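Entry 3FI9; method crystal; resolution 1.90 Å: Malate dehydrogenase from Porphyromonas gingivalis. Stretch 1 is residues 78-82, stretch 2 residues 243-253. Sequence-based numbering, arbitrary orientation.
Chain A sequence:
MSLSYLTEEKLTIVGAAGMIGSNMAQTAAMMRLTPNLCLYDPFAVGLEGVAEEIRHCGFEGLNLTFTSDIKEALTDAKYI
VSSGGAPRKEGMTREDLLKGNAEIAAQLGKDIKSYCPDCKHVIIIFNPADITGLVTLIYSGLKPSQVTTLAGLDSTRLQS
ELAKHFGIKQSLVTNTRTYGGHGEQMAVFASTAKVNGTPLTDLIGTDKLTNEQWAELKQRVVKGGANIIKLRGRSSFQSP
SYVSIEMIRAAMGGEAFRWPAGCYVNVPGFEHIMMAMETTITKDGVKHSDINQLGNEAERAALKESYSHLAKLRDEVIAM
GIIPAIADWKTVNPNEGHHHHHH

Stretch 1 78-82: KYIVS
Stretch 2, residues 243-253: VSIEMIRAAMG

How do the two segments lie against each other? Residues 78-82 form an extended strand, with phi/psi near -130/135 from Tyr79 to Val81, while Lys78 departs at -110/-20. Residues 243-251 are helical, with phi near -60 and psi near -40, held by i to i+4 bonds such as Met247 N to Val243 O (2.9 Å) and Arg249 N to Ile245 O (2.9 Å). The axes run nearly antiparallel, at 165°, and approach to 9.5 Å. The register is set by Tyr79 and Ile248, whose CA atoms are 7.3 Å apart. Strand alternation turns the CA-to-CB bonds of Tyr79 and Val81 toward the helix and that of Ile80 away from it.

What fills the space beside Val81? With chi1 at 173° (t), both its methyls approach Ile245 CD1, Val81 CG1 at 4.2 Å and Val81 CG2 at 4.4 Å. Val81 CG1 also reaches Ser244 CB at 4.4 Å, and Val81 CG2 packs 3.8 Å from Ile248 CB. Val81 is thus a blunt bump set into a shallow hollow between successive helical turns. Ile245 starts sideways, but its m, m rotamer (-51°, -57°) brings its end nearer the strand.

What does Ile248 do in the middle of the contact? Its CA-to-CB bond points toward the strand, and chi1 of -153° (t) with chi2 of 68° (p) carries CD1 to the edge of the Tyr79 ring, near its plane. Ile248 CG1 meets Tyr79 CB at 3.9 Å, and Ile248 CD1 comes to 4.1 Å from Ile80 O. Ile248 therefore forms a ridge touching both Tyr79 and Val81, with the backbone of Ile80 between them.

How is the Tyr79 ring received at the end of the helix? Chi1 of -57° (m) and chi2 of -88° carry the ring toward the last turn. Met252, with chi angles of -67° (m), 165° (t) and 82° (p), covers one face: Met252 CG stands 3.4 Å from the Tyr79 ring centroid, only 9° off the normal, in a CH-pi contact, and Met252 SD is 4.4 Å from that centroid at 21°. Tyr79 CE1 is 3.5 Å from Met252 CG and 3.6 Å from Ala251 O. No hydrogen bond crosses between the stretches; the contacts are mainly between apolar side chains.

How does the helix finish beside the Tyr79 ring? Met252, at -90/5, follows the helix, and Gly253, at 94/10, is the first residue to leave helical phi/psi, in a Schellman motif with Gly253 N bonded to Ala250 O at 3.1 Å. At those angles a CB would jam against the carbonyl O of Met252, so glycine suits the turn.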

# COMPACT_ATOMS: atom_id res chain seq x y z
N LYS A 78 -2.94 22.11 4.19
CA LYS A 78 -1.76 22.48 4.95
C LYS A 78 -0.52 21.62 4.65
O LYS A 78 0.59 22.00 5.01
CB LYS A 78 -2.02 22.35 6.44
CG LYS A 78 -3.04 23.42 6.99
CD LYS A 78 -2.67 24.84 6.55
CE LYS A 78 -3.41 25.86 7.44
NZ LYS A 78 -4.76 26.03 6.92
N TYR A 79 -0.75 20.46 4.08
CA TYR A 79 0.35 19.56 3.62
C TYR A 79 0.01 19.10 2.25
O TYR A 79 -1.15 18.84 1.93
CB TYR A 79 0.51 18.36 4.56
CG TYR A 79 0.75 18.83 5.96
CD1 TYR A 79 2.02 19.09 6.41
CD2 TYR A 79 -0.34 19.12 6.81
CE1 TYR A 79 2.25 19.57 7.74
CE2 TYR A 79 -0.13 19.60 8.08
CZ TYR A 79 1.16 19.80 8.54
OH TYR A 79 1.36 20.29 9.81
N ILE A 80 1.04 19.03 1.40
CA ILE A 80 0.84 18.61 0.04
C ILE A 80 1.96 17.67 -0.35
O ILE A 80 3.13 17.96 -0.07
CB ILE A 80 0.94 19.81 -0.95
CG1 ILE A 80 -0.19 20.83 -0.69
CG2 ILE A 80 0.85 19.29 -2.40
CD1 ILE A 80 -0.03 22.13 -1.49
N VAL A 81 1.61 16.58 -1.00
CA VAL A 81 2.62 15.70 -1.58
C VAL A 81 2.27 15.52 -3.03
O VAL A 81 1.20 15.04 -3.33
CB VAL A 81 2.61 14.31 -0.90
CG1 VAL A 81 3.57 13.30 -1.64
CG2 VAL A 81 2.96 14.47 0.57
N SER A 82 3.19 15.85 -3.93
CA SER A 82 2.90 15.66 -5.38
C SER A 82 3.75 14.67 -6.14
O SER A 82 4.98 14.81 -6.16
CB SER A 82 2.99 16.98 -6.16
OG SER A 82 2.75 16.74 -7.55
N VAL A 243 7.98 6.04 1.15
CA VAL A 243 9.05 6.89 1.74
C VAL A 243 8.60 8.38 1.80
O VAL A 243 8.72 9.06 2.85
CB VAL A 243 10.41 6.66 1.03
CG1 VAL A 243 11.46 7.68 1.52
CG2 VAL A 243 10.88 5.17 1.27
N SER A 244 7.99 8.83 0.70
CA SER A 244 7.40 10.17 0.64
C SER A 244 6.36 10.38 1.75
O SER A 244 6.29 11.45 2.36
CB SER A 244 6.74 10.36 -0.74
OG SER A 244 7.74 10.33 -1.79
N ILE A 245 5.53 9.39 1.95
CA ILE A 245 4.52 9.59 3.01
C ILE A 245 5.14 9.56 4.41
O ILE A 245 4.65 10.26 5.32
CB ILE A 245 3.31 8.66 2.89
CG1 ILE A 245 2.74 8.74 1.44
CG2 ILE A 245 2.23 9.04 3.97
CD1 ILE A 245 2.31 10.17 0.91
N GLU A 246 6.20 8.77 4.60
CA GLU A 246 6.92 8.88 5.88
C GLU A 246 7.44 10.28 6.02
O GLU A 246 7.46 10.81 7.14
CB GLU A 246 8.16 7.98 5.96
CG GLU A 246 7.94 6.53 6.10
CD GLU A 246 9.28 5.77 6.21
OE1 GLU A 246 9.52 5.17 7.25
OE2 GLU A 246 10.09 5.76 5.26
N MET A 247 7.92 10.88 4.91
CA MET A 247 8.39 12.30 5.00
C MET A 247 7.28 13.26 5.47
O MET A 247 7.54 14.10 6.37
CB MET A 247 9.00 12.81 3.67
CG MET A 247 10.13 11.91 3.11
SD MET A 247 10.69 12.47 1.49
CE MET A 247 11.20 14.13 1.79
N ILE A 248 6.11 13.21 4.83
CA ILE A 248 5.04 14.15 5.22
C ILE A 248 4.55 13.86 6.67
O ILE A 248 4.21 14.76 7.45
CB ILE A 248 3.86 14.18 4.20
CG1 ILE A 248 3.17 15.55 4.27
CG2 ILE A 248 2.85 12.99 4.41
CD1 ILE A 248 4.04 16.71 3.75
N ARG A 249 4.54 12.60 7.06
CA ARG A 249 4.27 12.30 8.47
C ARG A 249 5.22 13.05 9.44
O ARG A 249 4.77 13.60 10.45
CB ARG A 249 4.31 10.82 8.76
CG ARG A 249 4.20 10.54 10.27
CD ARG A 249 3.95 9.07 10.50
NE ARG A 249 5.13 8.27 10.20
CZ ARG A 249 5.14 6.93 10.29
NH1 ARG A 249 4.06 6.28 10.72
NH2 ARG A 249 6.24 6.25 10.01
N ALA A 250 6.52 13.10 9.13
CA ALA A 250 7.49 13.82 9.95
C ALA A 250 7.18 15.31 9.98
O ALA A 250 7.24 15.95 11.02
CB ALA A 250 8.92 13.58 9.41
N ALA A 251 6.88 15.87 8.81
CA ALA A 251 6.54 17.29 8.72
C ALA A 251 5.27 17.62 9.50
O ALA A 251 5.07 18.77 9.85
CB ALA A 251 6.38 17.73 7.29
N MET A 252 4.40 16.63 9.69
CA MET A 252 3.12 16.86 10.37
C MET A 252 3.27 16.65 11.89
O MET A 252 2.27 16.70 12.62
CB MET A 252 2.02 15.94 9.79
CG MET A 252 1.61 16.22 8.32
SD MET A 252 0.62 14.98 7.31
CE MET A 252 -1.09 15.32 7.89
N GLY A 253 4.50 16.42 12.35
CA GLY A 253 4.82 16.28 13.78
C GLY A 253 4.82 14.85 14.29
O GLY A 253 4.89 14.60 15.50